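Local coordinates for protein beta-glucuronidase (Dictyoglomus thermophilum, PDB 6XXW) that probably hydrolyses beta-D-glucuronides as a retaining glycoside hydrolase of family 2, releasing glucuronic acid, at residues I91-G96 with R184-Y189; A99-V104 with T144-V149; N335-S340 with Y355-I360; N369-N374 with A414-T419. One frame throughout, in Å; residues are numbered along the deposited sequence.

Contact 1 (I91-G96 with R184-Y189)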
loop_
_atom_site.group_PDB
_atom_site.type_symbol
_atom_site.label_atom_id
_atom_site.label_comp_id
_atom_site.label_asym_id
_atom_site.label_seq_id
_atom_site.Cartn_x
_atom_site.Cartn_y
_atom_site.Cartn_z
ATOM N N ILE A 91 11.665 -2.508 -51.481
ATOM C CA ILE A 91 11.356 -1.719 -50.298
ATOM C C ILE A 91 10.221 -2.418 -49.574
ATOM O O ILE A 91 9.121 -2.552 -50.125
ATOM C CB ILE A 91 10.977 -0.281 -50.659
ATOM C CG1 ILE A 91 12.081 0.360 -51.510
ATOM C CG2 ILE A 91 10.690 0.530 -49.387
ATOM C CD1 ILE A 91 11.735 1.772 -51.948
ATOM N N PHE A 92 10.487 -2.882 -48.359
ATOM C CA PHE A 92 9.501 -3.632 -47.597
ATOM C C PHE A 92 9.032 -2.800 -46.414
ATOM O O PHE A 92 9.837 -2.163 -45.727
ATOM C CB PHE A 92 10.065 -4.964 -47.101
ATOM C CG PHE A 92 10.351 -5.956 -48.204
ATOM C CD1 PHE A 92 9.350 -6.792 -48.678
ATOM C CD2 PHE A 92 11.616 -6.048 -48.755
ATOM C CE1 PHE A 92 9.607 -7.706 -49.693
ATOM C CE2 PHE A 92 11.889 -6.954 -49.772
ATOM C CZ PHE A 92 10.880 -7.790 -50.238
ATOM N N LEU A 93 7.730 -2.811 -46.186
ATOM C CA LEU A 93 7.127 -2.162 -45.033
ATOM C C LEU A 93 6.622 -3.255 -44.112
ATOM O O LEU A 93 5.765 -4.041 -44.514
ATOM C CB LEU A 93 5.988 -1.249 -45.472
ATOM C CG LEU A 93 5.081 -0.659 -44.399
ATOM C CD1 LEU A 93 5.884 0.192 -43.456
ATOM C CD2 LEU A 93 4.045 0.175 -45.088
ATOM N N ARG A 94 7.151 -3.303 -42.894
ATOM C CA ARG A 94 6.860 -4.369 -41.943
ATOM C C ARG A 94 6.175 -3.795 -40.707
ATOM O O ARG A 94 6.613 -2.776 -40.160
ATOM C CB ARG A 94 8.154 -5.098 -41.559
ATOM C CG ARG A 94 8.099 -5.905 -40.275
ATOM C CD ARG A 94 7.571 -7.306 -40.537
ATOM N NE ARG A 94 8.431 -8.061 -41.443
ATOM C CZ ARG A 94 9.301 -8.991 -41.055
ATOM N NH1 ARG A 94 9.437 -9.283 -39.762
ATOM N NH2 ARG A 94 10.039 -9.621 -41.964
ATOM N N VAL A 95 5.096 -4.444 -40.277
ATOM C CA VAL A 95 4.408 -4.101 -39.033
ATOM C C VAL A 95 4.605 -5.278 -38.087
ATOM O O VAL A 95 4.213 -6.406 -38.405
ATOM C CB VAL A 95 2.913 -3.811 -39.253
ATOM C CG1 VAL A 95 2.228 -3.480 -37.917
ATOM C CG2 VAL A 95 2.724 -2.684 -40.243
ATOM N N GLY A 96 5.241 -5.023 -36.944
ATOM C CA GLY A 96 5.576 -6.112 -36.047
ATOM C C GLY A 96 4.350 -6.802 -35.478
ATOM O O GLY A 96 4.327 -8.029 -35.347
ATOM N N ARG A 184 4.138 -3.540 -31.882
ATOM C CA ARG A 184 5.531 -3.819 -32.190
ATOM C C ARG A 184 5.964 -2.902 -33.328
ATOM O O ARG A 184 5.119 -2.349 -34.038
ATOM C CB ARG A 184 5.730 -5.306 -32.535
ATOM C CG ARG A 184 5.342 -6.210 -31.355
ATOM C CD ARG A 184 5.426 -7.693 -31.652
ATOM N NE ARG A 184 4.731 -8.448 -30.612
ATOM C CZ ARG A 184 4.240 -9.673 -30.783
ATOM N NH1 ARG A 184 4.385 -10.286 -31.956
ATOM N NH2 ARG A 184 3.619 -10.289 -29.786
ATOM N N PRO A 185 7.274 -2.711 -33.503
ATOM C CA PRO A 185 7.753 -1.628 -34.374
ATOM C C PRO A 185 7.287 -1.750 -35.819
ATOM O O PRO A 185 7.166 -2.844 -36.370
ATOM C CB PRO A 185 9.278 -1.749 -34.268
ATOM C CG PRO A 185 9.492 -2.270 -32.872
ATOM C CD PRO A 185 8.375 -3.271 -32.689
ATOM N N VAL A 186 7.007 -0.597 -36.409
ATOM C CA VAL A 186 6.798 -0.455 -37.843
ATOM C C VAL A 186 8.128 -0.045 -38.450
ATOM O O VAL A 186 8.739 0.933 -38.007
ATOM C CB VAL A 186 5.728 0.602 -38.141
ATOM C CG1 VAL A 186 5.516 0.720 -39.650
ATOM C CG2 VAL A 186 4.405 0.276 -37.413
ATOM N N VAL A 187 8.603 -0.791 -39.449
ATOM C CA VAL A 187 9.880 -0.447 -40.065
ATOM C C VAL A 187 9.777 -0.600 -41.576
ATOM O O VAL A 187 8.937 -1.334 -42.101
ATOM C CB VAL A 187 11.058 -1.297 -39.520
ATOM C CG1 VAL A 187 11.065 -1.322 -37.978
ATOM C CG2 VAL A 187 10.990 -2.700 -40.077
ATOM N N ILE A 188 10.649 0.120 -42.270
ATOM C CA ILE A 188 10.831 -0.014 -43.708
ATOM C C ILE A 188 12.260 -0.475 -43.944
ATOM O O ILE A 188 13.195 0.049 -43.335
ATOM C CB ILE A 188 10.541 1.306 -44.443
ATOM C CG1 ILE A 188 9.100 1.731 -44.189
ATOM C CG2 ILE A 188 10.725 1.129 -45.942
ATOM C CD1 ILE A 188 8.674 2.922 -44.991
ATOM N N TYR A 189 12.433 -1.479 -44.790
ATOM C CA TYR A 189 13.773 -1.980 -45.034
ATOM C C TYR A 189 13.931 -2.283 -46.513
ATOM O O TYR A 189 12.945 -2.498 -47.224
ATOM C CB TYR A 189 14.089 -3.205 -44.149
ATOM C CG TYR A 189 13.301 -4.465 -44.418
ATOM C CD1 TYR A 189 12.059 -4.685 -43.816
ATOM C CD2 TYR A 189 13.818 -5.464 -45.234
ATOM C CE1 TYR A 189 11.344 -5.862 -44.041
ATOM C CE2 TYR A 189 13.108 -6.639 -45.472
ATOM C CZ TYR A 189 11.876 -6.831 -44.879
ATOM O OH TYR A 189 11.193 -7.996 -45.123
HETATM O O HOH W 1 6.213 -9.739 -34.326
#
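Phe92 and Tyr189 make up the dense end of this pairing. The CB of Phe92 sits over one face of the tyrosine ring, toward its rim, 3.4 Å from Tyr189 CZ. The two ring planes differ by only 20° but are slid so far apart that they scarcely overlap. Tyr189 reaches this place because its CG lies between the backbone N and the carbonyl carbon (chi1 67°), folding the ring back over the neighbouring strand; its OH is hydrogen-bonded to Glu122, which also forms a salt bridge with Arg94, whose NH2 is hydrogen-bonded to Leu22 O. On the reverse face packing is equally close: Ile91 CG2 and Ile188 CG2 are pressed to 3.5 Å, and Leu93 CD1 reaches Ile188 CG1 at 3.6 Å.

Between the faces run paired backbone bonds joining Phe92 to Tyr189 and Arg94 to Val187, the shortest being Phe92 N to Tyr189 O at 2.7 Å and almost straight. Val187 is partly exposed on the face it shares with Arg94. Toward Gly96 the fit slackens. Val95 CG1 and Val186 CG2 stand 4.4 Å apart, and the last bond, Gly96 N to Pro185 O, stretches to 3.0 Å with a bent N-H angle of 141°. There, beside partly exposed Pro185, a water bridges the two segments, donating to Gly96 O at 2.7 Å and accepting from Arg184 NH1 at 3.0 Å; the guanidinium also forms a salt bridge with Glu308. Leu93, Val95 and Val186 meet Ile137, Ile139 and Val104, as expected in the jelly-roll beta-sandwich of family 2 sugar-binding domains.

Contact 2 (A99-V104 with T144-V149)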
loop_
_atom_site.group_PDB
_atom_site.type_symbol
_atom_site.label_atom_id
_atom_site.label_comp_id
_atom_site.label_asym_id
_atom_site.label_seq_id
_atom_site.Cartn_x
_atom_site.Cartn_y
_atom_site.Cartn_z
ATOM N N ALA A 99 -3.175 -5.378 -33.074
ATOM C CA ALA A 99 -4.273 -6.206 -32.571
ATOM C C ALA A 99 -5.618 -5.558 -32.896
ATOM O O ALA A 99 -5.910 -4.472 -32.388
ATOM C CB ALA A 99 -4.131 -6.401 -31.056
ATOM N N HIS A 100 -6.462 -6.222 -33.700
ATOM C CA HIS A 100 -6.316 -7.593 -34.184
ATOM C C HIS A 100 -6.423 -7.717 -35.714
ATOM O O HIS A 100 -5.837 -8.629 -36.296
ATOM C CB HIS A 100 -7.389 -8.498 -33.541
ATOM C CG HIS A 100 -7.359 -8.482 -32.044
ATOM N ND1 HIS A 100 -6.453 -9.218 -31.312
ATOM C CD2 HIS A 100 -8.096 -7.788 -31.146
ATOM C CE1 HIS A 100 -6.638 -8.984 -30.023
ATOM N NE2 HIS A 100 -7.626 -8.114 -29.895
ATOM N N PHE A 101 -7.207 -6.845 -36.347
ATOM C CA PHE A 101 -7.292 -6.742 -37.804
ATOM C C PHE A 101 -6.642 -5.436 -38.246
ATOM O O PHE A 101 -6.819 -4.400 -37.593
ATOM C CB PHE A 101 -8.746 -6.762 -38.294
ATOM C CG PHE A 101 -9.556 -7.919 -37.789
ATOM C CD1 PHE A 101 -9.721 -9.057 -38.562
ATOM C CD2 PHE A 101 -10.190 -7.859 -36.554
ATOM C CE1 PHE A 101 -10.486 -10.122 -38.102
ATOM C CE2 PHE A 101 -10.951 -8.918 -36.096
ATOM C CZ PHE A 101 -11.098 -10.049 -36.863
ATOM N N SER A 102 -5.897 -5.469 -39.353
ATOM C CA SER A 102 -5.148 -4.286 -39.761
ATOM C C SER A 102 -5.129 -4.146 -41.280
ATOM O O SER A 102 -5.163 -5.133 -42.016
ATOM C CB SER A 102 -3.710 -4.332 -39.229
ATOM O OG SER A 102 -3.037 -3.099 -39.485
ATOM N N GLU A 103 -5.074 -2.894 -41.735
ATOM C CA GLU A 103 -4.887 -2.535 -43.137
ATOM C C GLU A 103 -3.830 -1.440 -43.226
ATOM O O GLU A 103 -3.866 -0.484 -42.448
ATOM C CB GLU A 103 -6.197 -2.049 -43.764
ATOM C CG GLU A 103 -7.262 -3.144 -43.909
ATOM C CD GLU A 103 -8.659 -2.574 -44.152
ATOM O OE1 GLU A 103 -9.611 -3.370 -44.255
ATOM O OE2 GLU A 103 -8.807 -1.334 -44.237
ATOM N N VAL A 104 -2.903 -1.569 -44.178
ATOM C CA VAL A 104 -1.770 -0.653 -44.310
ATOM C C VAL A 104 -1.869 0.081 -45.643
ATOM O O VAL A 104 -1.947 -0.554 -46.704
ATOM C CB VAL A 104 -0.423 -1.385 -44.208
ATOM C CG1 VAL A 104 0.718 -0.385 -44.330
ATOM C CG2 VAL A 104 -0.316 -2.133 -42.903
ATOM N N THR A 144 -12.094 -5.227 -32.773
ATOM C CA THR A 144 -13.342 -5.965 -32.633
ATOM C C THR A 144 -13.064 -7.458 -32.753
ATOM O O THR A 144 -12.590 -7.923 -33.792
ATOM C CB THR A 144 -14.326 -5.523 -33.714
ATOM O OG1 THR A 144 -14.455 -4.094 -33.672
ATOM C CG2 THR A 144 -15.695 -6.156 -33.478
ATOM N N LEU A 145 -13.367 -8.216 -31.710
ATOM C CA LEU A 145 -13.158 -9.658 -31.771
ATOM C C LEU A 145 -14.343 -10.357 -32.434
ATOM O O LEU A 145 -15.476 -9.860 -32.420
ATOM C CB LEU A 145 -12.943 -10.223 -30.365
ATOM C CG LEU A 145 -11.740 -9.664 -29.603
ATOM C CD1 LEU A 145 -11.878 -9.913 -28.103
ATOM C CD2 LEU A 145 -10.463 -10.273 -30.148
ATOM N N THR A 146 -14.065 -11.524 -33.025
ATOM C CA THR A 146 -15.083 -12.409 -33.576
ATOM C C THR A 146 -14.753 -13.842 -33.178
ATOM O O THR A 146 -13.680 -14.128 -32.636
ATOM C CB THR A 146 -15.171 -12.323 -35.105
ATOM O OG1 THR A 146 -14.029 -12.974 -35.672
ATOM C CG2 THR A 146 -15.229 -10.876 -35.582
ATOM N N TRP A 147 -15.666 -14.768 -33.481
ATOM C CA TRP A 147 -15.377 -16.154 -33.143
ATOM C C TRP A 147 -14.418 -16.829 -34.111
ATOM O O TRP A 147 -14.016 -17.968 -33.848
ATOM C CB TRP A 147 -16.675 -16.975 -33.042
ATOM C CG TRP A 147 -17.287 -16.827 -31.689
ATOM C CD1 TRP A 147 -18.376 -16.073 -31.366
ATOM C CD2 TRP A 147 -16.820 -17.407 -30.466
ATOM N NE1 TRP A 147 -18.626 -16.158 -30.018
ATOM C CE2 TRP A 147 -17.683 -16.967 -29.441
ATOM C CE3 TRP A 147 -15.765 -18.266 -30.140
ATOM C CZ2 TRP A 147 -17.524 -17.356 -28.114
ATOM C CZ3 TRP A 147 -15.603 -18.649 -28.818
ATOM C CH2 TRP A 147 -16.480 -18.194 -27.822
ATOM N N ASP A 148 -14.022 -16.188 -35.214
ATOM C CA ASP A 148 -13.042 -16.817 -36.094
ATOM C C ASP A 148 -11.707 -16.078 -36.131
ATOM O O ASP A 148 -10.916 -16.295 -37.048
ATOM C CB ASP A 148 -13.581 -16.988 -37.513
ATOM C CG ASP A 148 -14.236 -15.754 -38.041
ATOM O OD1 ASP A 148 -13.857 -14.644 -37.616
ATOM O OD2 ASP A 148 -15.146 -15.901 -38.885
ATOM N N VAL A 149 -11.436 -15.222 -35.158
ATOM C CA VAL A 149 -10.080 -14.740 -34.921
ATOM C C VAL A 149 -9.635 -15.327 -33.589
ATOM O O VAL A 149 -10.458 -15.706 -32.752
ATOM C CB VAL A 149 -9.982 -13.198 -34.918
ATOM C CG1 VAL A 149 -10.439 -12.641 -33.577
ATOM C CG2 VAL A 149 -8.547 -12.732 -35.252
#
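With CG opposite the carbonyl carbon in both residues (chi1 -57° for His100, -53° for Phe101), two consecutive rings are thrown toward the loop Thr144-Val149. That two neighbours can do so, where a regular strand would send them to opposite faces, reflects a classic beta bulge: His100 and Phe101 both pair with Asp142 on the adjoining strand of the sugar-binding beta-sandwich. A cis peptide bond precedes His100, at the start of the bulge.

The histidine ring lies between two methyl groups. Ala99 CB covers one face, and Leu145 CD2 comes down on the opposite one in a CH-pi contact, nearer the rim than the centre, 3.6 Å from His100 NE2. The same nitrogen is hydrogen-bonded to Asn178, which should help to fix the rotation of the ring.

Phe101 behaves differently, since it pushes its outer edge into the loop. Val149, arriving from the opposite direction, brings its CB to 3.9 Å from Phe101 CZ. Within the loop, a type I beta turn runs from Thr146 to Val149, and Thr146 OG1 donates to Asp148 OD1 at 2.6 Å. The contact is thus one of packing, with no hydrogen bond crossing between the segments. The carbonyl of Thr144, buried here without a hydrogen-bonding partner in the model, lies near the plane of the phenylalanine ring, its O 3.0 Å from Phe101 CE2.

Contact 3 (N335-S340 with Y355-I360)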
loop_
_atom_site.group_PDB
_atom_site.type_symbol
_atom_site.label_atom_id
_atom_site.label_comp_id
_atom_site.label_asym_id
_atom_site.label_seq_id
_atom_site.Cartn_x
_atom_site.Cartn_y
_atom_site.Cartn_z
ATOM N N ASN A 335 14.857 -20.899 -15.643
ATOM C CA ASN A 335 15.517 -21.305 -16.869
ATOM C C ASN A 335 14.569 -21.339 -18.059
ATOM O O ASN A 335 14.984 -21.751 -19.147
ATOM C CB ASN A 335 16.197 -22.669 -16.674
ATOM C CG ASN A 335 15.213 -23.781 -16.325
ATOM O OD1 ASN A 335 14.009 -23.669 -16.568
ATOM N ND2 ASN A 335 15.733 -24.877 -15.763
ATOM N N SER A 336 13.313 -20.912 -17.889
ATOM C CA SER A 336 12.320 -21.103 -18.940
ATOM C C SER A 336 11.101 -20.224 -18.695
ATOM O O SER A 336 10.826 -19.821 -17.566
ATOM C CB SER A 336 11.875 -22.574 -19.017
ATOM O OG SER A 336 11.359 -23.031 -17.769
ATOM N N PHE A 337 10.340 -19.965 -19.767
ATOM C CA PHE A 337 8.984 -19.453 -19.603
ATOM C C PHE A 337 8.130 -19.884 -20.786
ATOM O O PHE A 337 8.629 -20.370 -21.801
ATOM C CB PHE A 337 8.938 -17.920 -19.424
ATOM C CG PHE A 337 9.430 -17.135 -20.607
ATOM C CD1 PHE A 337 8.566 -16.766 -21.634
ATOM C CD2 PHE A 337 10.750 -16.711 -20.661
ATOM C CE1 PHE A 337 9.032 -16.017 -22.722
ATOM C CE2 PHE A 337 11.219 -15.968 -21.740
ATOM C CZ PHE A 337 10.355 -15.620 -22.771
ATOM N N ARG A 338 6.822 -19.718 -20.628
ATOM C CA ARG A 338 5.856 -19.940 -21.695
ATOM C C ARG A 338 5.348 -18.582 -22.152
ATOM O O ARG A 338 5.131 -17.689 -21.330
ATOM C CB ARG A 338 4.688 -20.834 -21.218
ATOM C CG ARG A 338 3.543 -20.993 -22.243
ATOM C CD ARG A 338 2.535 -22.086 -21.830
ATOM N NE ARG A 338 1.989 -21.852 -20.492
ATOM C CZ ARG A 338 0.727 -21.512 -20.232
ATOM N NH1 ARG A 338 -0.161 -21.354 -21.212
ATOM N NH2 ARG A 338 0.350 -21.340 -18.979
ATOM N N THR A 339 5.185 -18.408 -23.466
ATOM C CA THR A 339 4.633 -17.162 -23.998
ATOM C C THR A 339 3.105 -17.177 -23.921
ATOM O O THR A 339 2.391 -17.075 -24.918
ATOM C CB THR A 339 5.102 -16.906 -25.432
ATOM O OG1 THR A 339 4.416 -17.771 -26.351
ATOM C CG2 THR A 339 6.632 -17.090 -25.581
ATOM N N SER A 340 2.598 -17.309 -22.700
ATOM C CA SER A 340 1.165 -17.166 -22.487
ATOM C C SER A 340 0.715 -15.773 -22.923
ATOM O O SER A 340 1.351 -14.776 -22.563
ATOM C CB SER A 340 0.851 -17.418 -21.010
ATOM O OG SER A 340 1.897 -16.938 -20.176
ATOM N N TYR A 355 20.280 -15.079 -23.486
ATOM C CA TYR A 355 20.318 -15.354 -22.059
ATOM C C TYR A 355 20.265 -16.844 -21.735
ATOM O O TYR A 355 20.549 -17.223 -20.598
ATOM C CB TYR A 355 19.143 -14.649 -21.365
ATOM C CG TYR A 355 19.388 -13.201 -20.982
ATOM C CD1 TYR A 355 19.818 -12.868 -19.699
ATOM C CD2 TYR A 355 19.167 -12.167 -21.891
ATOM C CE1 TYR A 355 20.039 -11.547 -19.332
ATOM C CE2 TYR A 355 19.377 -10.835 -21.535
ATOM C CZ TYR A 355 19.823 -10.535 -20.251
ATOM O OH TYR A 355 20.043 -9.224 -19.870
ATOM N N GLY A 356 19.892 -17.693 -22.685
ATOM C CA GLY A 356 19.770 -19.116 -22.408
ATOM C C GLY A 356 18.544 -19.443 -21.583
ATOM O O GLY A 356 18.632 -20.085 -20.532
ATOM N N ILE A 357 17.388 -18.990 -22.053
ATOM C CA ILE A 357 16.105 -19.262 -21.426
ATOM C C ILE A 357 15.286 -20.089 -22.406
ATOM O O ILE A 357 15.126 -19.702 -23.566
ATOM C CB ILE A 357 15.366 -17.962 -21.053
ATOM C CG1 ILE A 357 16.196 -17.128 -20.061
ATOM C CG2 ILE A 357 13.941 -18.279 -20.537
ATOM C CD1 ILE A 357 16.291 -17.719 -18.647
ATOM N N ALA A 358 14.796 -21.237 -21.950
ATOM C CA ALA A 358 14.009 -22.112 -22.804
ATOM C C ALA A 358 12.585 -21.583 -22.877
ATOM O O ALA A 358 11.994 -21.230 -21.855
ATOM C CB ALA A 358 14.027 -23.543 -22.263
ATOM N N VAL A 359 12.030 -21.531 -24.082
ATOM C CA VAL A 359 10.735 -20.911 -24.320
ATOM C C VAL A 359 9.763 -21.957 -24.865
ATOM O O VAL A 359 10.067 -22.649 -25.842
ATOM C CB VAL A 359 10.862 -19.724 -25.291
ATOM C CG1 VAL A 359 9.500 -19.173 -25.628
ATOM C CG2 VAL A 359 11.746 -18.638 -24.677
ATOM N N ILE A 360 8.601 -22.064 -24.234
ATOM C CA ILE A 360 7.445 -22.737 -24.823
ATOM C C ILE A 360 6.632 -21.643 -25.493
ATOM O O ILE A 360 6.038 -20.806 -24.809
ATOM C CB ILE A 360 6.605 -23.472 -23.763
ATOM C CG1 ILE A 360 7.452 -24.482 -22.981
ATOM C CG2 ILE A 360 5.416 -24.175 -24.420
ATOM C CD1 ILE A 360 6.795 -24.990 -21.694
#
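A beta-alpha-beta crossover of the TIM barrel places strands 336-338 and 358-360 side by side and parallel, with helix 346-355 connecting them. Four backbone bonds join Asn335-Ser340 to Tyr355-Ile360. Ala358 N donates to Asn335 O at 2.9 Å, and Phe337 uses both of its backbone polar atoms: its N donates to Ala358 O and its O accepts from Ile360 N at 3.0 Å. Thr339 N closes the series on Ile360 O at 2.9 Å.

On the face turned to the surrounding helices, the Phe337 ring packs against Val359 and Ile357. With CG between the backbone N and the carbonyl carbon (chi1 64°), the ring runs alongside Val359, whose CG2 rests over one face 3.8 Å from Phe337 CZ. Ile357 crosses it at about a right angle, touching Phe337 CD2 with CG2 at 3.6 Å. Phe326 and Leu329 of helix 319-332 also pack on this ring. Farther along, Thr339 CG2 meets Val359 CG1 at 3.5 Å.

The other face, carrying Ser336, Arg338, Ala358 and Ile360, looks into the barrel. Arg338 CB passes Ile360 CB before its chain bends at chi3. Salt bridges to Glu362 and Glu505 and a hydrogen bond to Asn415 probably hold the guanidinium in place near the pocket occupied by a bound Tris molecule.

Contact 4 (N369-N374 with A414-T419)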
loop_
_atom_site.group_PDB
_atom_site.type_symbol
_atom_site.label_atom_id
_atom_site.label_comp_id
_atom_site.label_asym_id
_atom_site.label_seq_id
_atom_site.Cartn_x
_atom_site.Cartn_y
_atom_site.Cartn_z
ATOM N N ASN A 369 -13.426 -21.237 -24.335
ATOM C CA ASN A 369 -14.027 -21.861 -23.167
ATOM C C ASN A 369 -15.006 -20.885 -22.544
ATOM O O ASN A 369 -14.654 -19.733 -22.270
ATOM C CB ASN A 369 -12.942 -22.264 -22.160
ATOM C CG ASN A 369 -13.347 -23.436 -21.290
ATOM O OD1 ASN A 369 -12.507 -24.260 -20.923
ATOM N ND2 ASN A 369 -14.617 -23.502 -20.934
ATOM N N LEU A 370 -16.236 -21.327 -22.362
ATOM C CA LEU A 370 -17.252 -20.584 -21.622
ATOM C C LEU A 370 -17.447 -21.380 -20.344
ATOM O O LEU A 370 -18.149 -22.394 -20.342
ATOM C CB LEU A 370 -18.546 -20.449 -22.417
ATOM C CG LEU A 370 -18.309 -20.001 -23.855
ATOM C CD1 LEU A 370 -19.569 -20.144 -24.676
ATOM C CD2 LEU A 370 -17.843 -18.580 -23.842
ATOM N N TRP A 371 -16.781 -20.945 -19.280
ATOM C CA TRP A 371 -16.704 -21.693 -18.030
ATOM C C TRP A 371 -18.078 -22.174 -17.577
ATOM O O TRP A 371 -18.628 -21.671 -16.592
ATOM C CB TRP A 371 -16.045 -20.822 -16.968
ATOM C CG TRP A 371 -14.908 -20.007 -17.509
ATOM C CD1 TRP A 371 -14.899 -18.661 -17.750
ATOM C CD2 TRP A 371 -13.608 -20.488 -17.878
ATOM N NE1 TRP A 371 -13.672 -18.275 -18.238
ATOM C CE2 TRP A 371 -12.862 -19.377 -18.325
ATOM C CE3 TRP A 371 -13.000 -21.748 -17.869
ATOM C CZ2 TRP A 371 -11.540 -19.490 -18.759
ATOM C CZ3 TRP A 371 -11.681 -21.858 -18.305
ATOM C CH2 TRP A 371 -10.970 -20.738 -18.744
ATOM N N ASN A 372 -18.605 -23.177 -18.286
ATOM C CA ASN A 372 -20.004 -23.583 -18.241
ATOM C C ASN A 372 -20.234 -24.674 -19.283
ATOM O O ASN A 372 -20.121 -24.418 -20.488
ATOM C CB ASN A 372 -20.916 -22.381 -18.509
ATOM C CG ASN A 372 -22.378 -22.671 -18.218
ATOM O OD1 ASN A 372 -22.914 -23.702 -18.621
ATOM N ND2 ASN A 372 -23.030 -21.753 -17.512
ATOM N N ARG A 373 -20.561 -25.890 -18.841
ATOM C CA ARG A 373 -20.711 -27.013 -19.759
ATOM C C ARG A 373 -22.027 -26.991 -20.528
ATOM O O ARG A 373 -22.229 -27.840 -21.402
ATOM C CB ARG A 373 -20.570 -28.339 -19.001
ATOM N N ASN A 374 -22.922 -26.047 -20.239
ATOM C CA ASN A 374 -24.146 -25.904 -21.019
ATOM C C ASN A 374 -23.954 -25.067 -22.276
ATOM O O ASN A 374 -24.770 -25.159 -23.199
ATOM C CB ASN A 374 -25.254 -25.282 -20.159
ATOM N N ALA A 414 -2.686 -24.368 -27.581
ATOM C CA ALA A 414 -3.829 -23.700 -26.960
ATOM C C ALA A 414 -3.636 -23.633 -25.449
ATOM O O ALA A 414 -2.798 -24.333 -24.874
ATOM C CB ALA A 414 -5.151 -24.408 -27.284
ATOM N N ASN A 415 -4.452 -22.795 -24.808
ATOM C CA ASN A 415 -4.472 -22.671 -23.352
ATOM C C ASN A 415 -5.903 -22.770 -22.853
ATOM O O ASN A 415 -6.727 -21.904 -23.160
ATOM C CB ASN A 415 -3.867 -21.346 -22.890
ATOM C CG ASN A 415 -3.874 -21.199 -21.377
ATOM O OD1 ASN A 415 -2.978 -21.699 -20.692
ATOM N ND2 ASN A 415 -4.896 -20.518 -20.842
ATOM N N GLU A 416 -6.188 -23.810 -22.066
ATOM C CA GLU A 416 -7.468 -23.947 -21.365
ATOM C C GLU A 416 -8.659 -23.872 -22.316
ATOM O O GLU A 416 -9.656 -23.202 -22.036
ATOM C CB GLU A 416 -7.597 -22.899 -20.253
ATOM C CG GLU A 416 -6.528 -23.009 -19.147
ATOM C CD GLU A 416 -6.821 -22.110 -17.953
ATOM O OE1 GLU A 416 -7.540 -21.096 -18.116
ATOM O OE2 GLU A 416 -6.337 -22.423 -16.845
ATOM N N ALA A 417 -8.558 -24.560 -23.450
ATOM C CA ALA A 417 -9.725 -24.746 -24.300
ATOM C C ALA A 417 -10.692 -25.756 -23.671
ATOM O O ALA A 417 -10.350 -26.502 -22.750
ATOM C CB ALA A 417 -9.305 -25.218 -25.694
ATOM N N ALA A 418 -11.913 -25.800 -24.211
ATOM C CA ALA A 418 -12.941 -26.734 -23.725
ATOM C C ALA A 418 -12.734 -28.111 -24.363
ATOM O O ALA A 418 -13.534 -28.602 -25.164
ATOM C CB ALA A 418 -14.336 -26.190 -23.998
ATOM N N THR A 419 -11.625 -28.746 -23.964
ATOM C CA THR A 419 -11.147 -29.983 -24.565
ATOM C C THR A 419 -11.978 -31.198 -24.168
ATOM O O THR A 419 -11.718 -32.294 -24.674
ATOM C CB THR A 419 -9.685 -30.221 -24.171
ATOM O OG1 THR A 419 -9.573 -30.159 -22.742
ATOM C CG2 THR A 419 -8.740 -29.174 -24.819
#
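Asn369 leads the loop into the contact, its CB aimed at the opposite segment and 3.4 Å from Glu416 O. With CG swung roughly opposite the backbone N (chi1 -153°), the flat amide passes beside Ala418, whose CB lies 4.0 Å from Asn369 CG. Next, Leu370 turns away to pack on Tyr173 and Arg382. Trp371 swings back: one face of its indole lies over Asn369 CB, offset toward the rim, and its far corner, CH2, comes to 3.5 Å from Glu416 OE1. The indole and carboxylate planes stand 81° apart, nearly perpendicular.

This meeting takes place just beyond the C-terminal end of barrel strand 408-415, where TIM barrels carry their active sites. Glu416 OE1 is hydrogen-bonded to a Tris molecule, probably from the crystallisation liquor, which also receives a bond from Asn415 ND2, consistent with a pocket that takes up polyhydroxylated ligands. Asn467 holds the other carboxylate oxygen, OE2.

Past the tryptophan the loop moves away from 414-419. Asn372 OD1 accepts from Asn374 N at 2.8 Å, which fits an Asx turn, though this exposed part of the loop is incompletely modelled.

Overall arrangement
From the N terminus, strand 90-99 opens contact 1, which closes only at 184-189 and so encloses contact 2, the shorter loop from 99-104 to 144-149. The two touch through Leu93 and Val95 against Val104, within the sugar-binding sandwich. Contacts 3 and 4 follow in series, without crossing, in the TIM barrel: contact 3 joins successive strands around one helix, and contact 4 brings the loop after strand 358-362 to the end of the next strand, 408-415. Arg338 and Asn415 probably share a hydrogen bond between them. Trp147 of contact 2 packs on Leu370 of contact 4, tying the sandwich to the barrel's loops.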